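Thymidylate synthase thyX (Helicobacter pylori, PDB 3N3Y) probably catalyses the FAD-dependent reductive methylation of dUMP to dTMP, with methylenetetrahydrofolate as methyl donor and NADPH as reductant. Local coordinates at residues 179-184 and 210-216. Residues are numbered along the deposited sequence.
Sequences LTLRSS and FEDCLKH. With FAD (flavin-adenine dinucleotide), chain F.
The C-terminal tail of the chain packs along the last turn of helix 172-182. Residues 211-214 are helical in phi/psi but lack the regular helix bonds; Cys213 N hydrogen-bonds to Phe210 O at 2.9 Å. CA atoms pair as Thr180-Cys213 (4.8 Å), Ser183-Leu214 (5.7 Å) and Ser184-His216 (6.7 Å). Phe210 (chi1 m) sets its CB 3.8 Å from Leu179 CD1. Its side chain also touches Ala172 and Leu175. Cys213 CB meets Leu179 CB at 3.7 Å. Leu214 (mt) brings CD2 to 3.6 Å from Ser183 CB. Lys215 is extended (psi 123°); its NZ salt-bridges Asp212 OD1 at 2.7 Å. His216 (chi1 m) points CA-to-CB toward the helix, and NE2 donates to Ser183 OG at 2.6 Å. Ser184 CA makes a CH-pi contact over the ring, 3.9 Å from the centroid. The helix end also carries pocket residues Leu181 and Arg182, both directed away from the tail; Arg182, predicted to activate dUMP, hydrogen-bonds it through NH2, with NH1 3.4 Å from FAD C8M. Ser183 OG (p) donates to Leu179 O at 2.7 Å, so it accepts from His216, whose NE2 must carry a hydrogen.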
loop_
_atom_site.group_PDB
_atom_site.type_symbol
_atom_site.label_atom_id
_atom_site.label_comp_id
_atom_site.label_asym_id
_atom_site.label_seq_id
_atom_site.Cartn_x
_atom_site.Cartn_y
_atom_site.Cartn_z
ATOM N N LEU A 179 7.742 13.996 -6.723
ATOM C CA LEU A 179 8.336 15.146 -7.398
ATOM C C LEU A 179 7.304 16.208 -7.721
ATOM O O LEU A 179 7.561 17.398 -7.547
ATOM C CB LEU A 179 9.070 14.739 -8.665
ATOM C CG LEU A 179 10.285 13.837 -8.463
ATOM C CD1 LEU A 179 10.961 13.570 -9.795
ATOM C CD2 LEU A 179 11.261 14.457 -7.499
ATOM N N THR A 180 6.129 15.782 -8.159
ATOM C CA THR A 180 5.053 16.719 -8.455
ATOM C C THR A 180 4.568 17.487 -7.217
ATOM O O THR A 180 4.485 18.714 -7.235
ATOM C CB THR A 180 3.867 15.996 -9.107
ATOM O OG1 THR A 180 4.324 15.347 -10.292
ATOM C CG2 THR A 180 2.748 16.975 -9.466
ATOM N N LEU A 181 4.243 16.761 -6.149
ATOM C CA LEU A 181 3.720 17.377 -4.922
ATOM C C LEU A 181 4.743 18.295 -4.226
ATOM O O LEU A 181 4.379 19.329 -3.676
ATOM C CB LEU A 181 3.230 16.297 -3.938
ATOM C CG LEU A 181 1.915 15.559 -4.237
ATOM C CD1 LEU A 181 1.805 14.253 -3.471
ATOM C CD2 LEU A 181 0.703 16.436 -3.946
ATOM N N ARG A 182 6.017 17.916 -4.255
ATOM C CA ARG A 182 7.015 18.578 -3.424
ATOM C C ARG A 182 7.867 19.621 -4.156
ATOM O O ARG A 182 8.594 20.364 -3.513
ATOM C CB ARG A 182 7.907 17.548 -2.717
ATOM C CG ARG A 182 7.126 16.558 -1.852
ATOM C CD ARG A 182 6.348 17.279 -0.758
ATOM N NE ARG A 182 5.697 16.339 0.146
ATOM C CZ ARG A 182 5.039 16.680 1.258
ATOM N NH1 ARG A 182 4.950 17.951 1.623
ATOM N NH2 ARG A 182 4.470 15.744 2.009
ATOM N N SER A 183 7.770 19.675 -5.482
ATOM C CA SER A 183 8.439 20.705 -6.265
ATOM C C SER A 183 7.486 21.879 -6.491
ATOM O O SER A 183 7.856 22.897 -7.081
ATOM C CB SER A 183 8.929 20.152 -7.614
ATOM O OG SER A 183 7.845 19.901 -8.499
ATOM N N SER A 184 6.252 21.722 -6.028
ATOM C CA SER A 184 5.246 22.773 -6.125
ATOM C C SER A 184 5.597 24.016 -5.296
ATOM O O SER A 184 6.385 23.942 -4.339
ATOM C CB SER A 184 3.917 22.226 -5.640
ATOM O OG SER A 184 3.157 23.259 -5.063
ATOM N N PHE A 210 10.965 11.907 -15.716
ATOM C CA PHE A 210 10.572 12.719 -14.577
ATOM C C PHE A 210 10.656 14.200 -14.871
ATOM O O PHE A 210 10.095 15.005 -14.135
ATOM C CB PHE A 210 11.457 12.391 -13.373
ATOM C CG PHE A 210 11.442 10.945 -13.001
ATOM C CD1 PHE A 210 10.404 10.426 -12.238
ATOM C CD2 PHE A 210 12.451 10.095 -13.428
ATOM C CE1 PHE A 210 10.371 9.078 -11.896
ATOM C CE2 PHE A 210 12.435 8.741 -13.089
ATOM C CZ PHE A 210 11.385 8.232 -12.320
ATOM N N GLU A 211 11.353 14.554 -15.948
ATOM C CA GLU A 211 11.681 15.954 -16.224
ATOM C C GLU A 211 10.498 16.912 -16.036
ATOM O O GLU A 211 10.665 18.027 -15.530
ATOM C CB GLU A 211 12.276 16.101 -17.630
ATOM C CG GLU A 211 11.392 15.533 -18.735
ATOM C CD GLU A 211 12.111 15.436 -20.081
ATOM O OE1 GLU A 211 11.852 14.453 -20.832
ATOM O OE2 GLU A 211 12.935 16.336 -20.382
ATOM N N ASP A 212 9.307 16.463 -16.424
ATOM C CA ASP A 212 8.130 17.330 -16.479
ATOM C C ASP A 212 7.307 17.392 -15.180
ATOM O O ASP A 212 6.417 18.238 -15.048
ATOM C CB ASP A 212 7.245 16.932 -17.667
ATOM C CG ASP A 212 8.035 16.823 -18.971
ATOM O OD1 ASP A 212 8.832 17.743 -19.273
ATOM O OD2 ASP A 212 7.866 15.812 -19.691
ATOM N N CYS A 213 7.595 16.495 -14.235
ATOM C CA CYS A 213 6.999 16.565 -12.892
ATOM C C CYS A 213 7.327 17.897 -12.216
ATOM O O CYS A 213 6.472 18.501 -11.563
ATOM C CB CYS A 213 7.504 15.420 -11.995
ATOM S SG CYS A 213 7.091 13.736 -12.528
ATOM N N LEU A 214 8.573 18.335 -12.390
ATOM C CA LEU A 214 9.098 19.555 -11.775
ATOM C C LEU A 214 8.567 20.826 -12.440
ATOM O O LEU A 214 8.734 21.929 -11.912
ATOM C CB LEU A 214 10.625 19.552 -11.845
ATOM C CG LEU A 214 11.338 18.323 -11.282
ATOM C CD1 LEU A 214 12.842 18.430 -11.517
ATOM C CD2 LEU A 214 11.038 18.176 -9.806
ATOM N N LYS A 215 7.948 20.666 -13.608
ATOM C CA LYS A 215 7.344 21.786 -14.325
ATOM C C LYS A 215 5.996 22.155 -13.709
ATOM O O LYS A 215 5.087 21.319 -13.612
ATOM C CB LYS A 215 7.160 21.450 -15.812
ATOM C CG LYS A 215 8.458 21.213 -16.579
ATOM C CD LYS A 215 8.188 20.880 -18.043
ATOM C CE LYS A 215 9.492 20.665 -18.813
ATOM N NZ LYS A 215 9.271 20.206 -20.223
ATOM N N HIS A 216 5.873 23.410 -13.287
ATOM C CA HIS A 216 4.619 23.916 -12.735
ATOM C C HIS A 216 4.263 25.256 -13.387
ATOM O O HIS A 216 5.147 25.991 -13.845
ATOM C CB HIS A 216 4.707 24.058 -11.204
ATOM C CG HIS A 216 4.904 22.760 -10.475
ATOM N ND1 HIS A 216 3.876 21.869 -10.242
ATOM C CD2 HIS A 216 6.009 22.211 -9.913
ATOM C CE1 HIS A 216 4.338 20.827 -9.575
ATOM N NE2 HIS A 216 5.630 21.008 -9.361
ATOM O OXT HIS A 216 3.089 25.633 -13.474
HETATM P PA FAD F . 1.546 8.320 -0.914
HETATM O O1A FAD F . 2.938 7.825 -1.217
HETATM O O2A FAD F . 1.126 8.239 0.531
HETATM O O5B FAD F . 0.519 7.565 -1.876
HETATM C C5B FAD F . 0.810 7.391 -3.251
HETATM C C4B FAD F . -0.531 7.177 -3.916
HETATM O O4B FAD F . -1.097 5.981 -3.403
HETATM C C3B FAD F . -1.496 8.284 -3.532
HETATM O O3B FAD F . -1.434 9.378 -4.424
HETATM C C2B FAD F . -2.839 7.594 -3.523
HETATM O O2B FAD F . -3.307 7.541 -4.846
HETATM C C1B FAD F . -2.477 6.167 -3.169
HETATM N N9A FAD F . -2.718 5.792 -1.771
HETATM C C8A FAD F . -1.752 5.496 -0.850
HETATM N N7A FAD F . -2.377 5.151 0.296
HETATM C C5A FAD F . -3.715 5.219 0.114
HETATM C C6A FAD F . -4.787 4.986 0.966
HETATM N N6A FAD F . -4.600 4.432 2.175
HETATM N N1A FAD F . -6.061 5.152 0.472
HETATM C C2A FAD F . -6.266 5.544 -0.835
HETATM N N3A FAD F . -5.201 5.776 -1.667
HETATM C C4A FAD F . -3.946 5.619 -1.187
HETATM N N1 FAD F . -1.045 16.228 5.563
HETATM C C2 FAD F . -1.745 16.557 6.716
HETATM O O2 FAD F . -2.113 15.691 7.508
HETATM N N3 FAD F . -2.031 17.869 7.006
HETATM C C4 FAD F . -1.625 18.861 6.136
HETATM O O4 FAD F . -1.886 20.034 6.407
HETATM C C4X FAD F . -0.922 18.533 4.973
HETATM N N5 FAD F . -0.523 19.521 4.111
HETATM C C5X FAD F . 0.183 19.217 2.969
HETATM C C6 FAD F . 0.583 20.256 2.127
HETATM C C7 FAD F . 1.289 19.971 0.968
HETATM C C7M FAD F . 1.714 21.094 0.059
HETATM C C8 FAD F . 1.604 18.648 0.656
HETATM C C8M FAD F . 2.371 18.357 -0.603
HETATM C C9 FAD F . 1.199 17.608 1.497
HETATM C C9A FAD F . 0.488 17.885 2.670
HETATM N N10 FAD F . 0.077 16.877 3.536
HETATM C C10 FAD F . -0.624 17.208 4.686
HETATM C "C1'" FAD F . 0.391 15.426 3.262
HETATM C "C2'" FAD F . -0.625 14.768 2.327
HETATM O "O2'" FAD F . -1.879 14.682 2.957
HETATM C "C3'" FAD F . -0.173 13.365 1.888
HETATM O "O3'" FAD F . -0.189 12.438 2.954
HETATM C "C4'" FAD F . 1.238 13.365 1.299
HETATM O "O4'" FAD F . 1.361 14.449 0.400
HETATM C "C5'" FAD F . 1.509 12.059 0.558
HETATM O "O5'" FAD F . 0.648 12.051 -0.567
HETATM P P FAD F . 0.105 10.703 -1.280
HETATM O O1P FAD F . -0.431 11.043 -2.650
HETATM O O2P FAD F . -0.924 10.020 -0.425
HETATM O O3P FAD F . 1.438 9.827 -1.468
#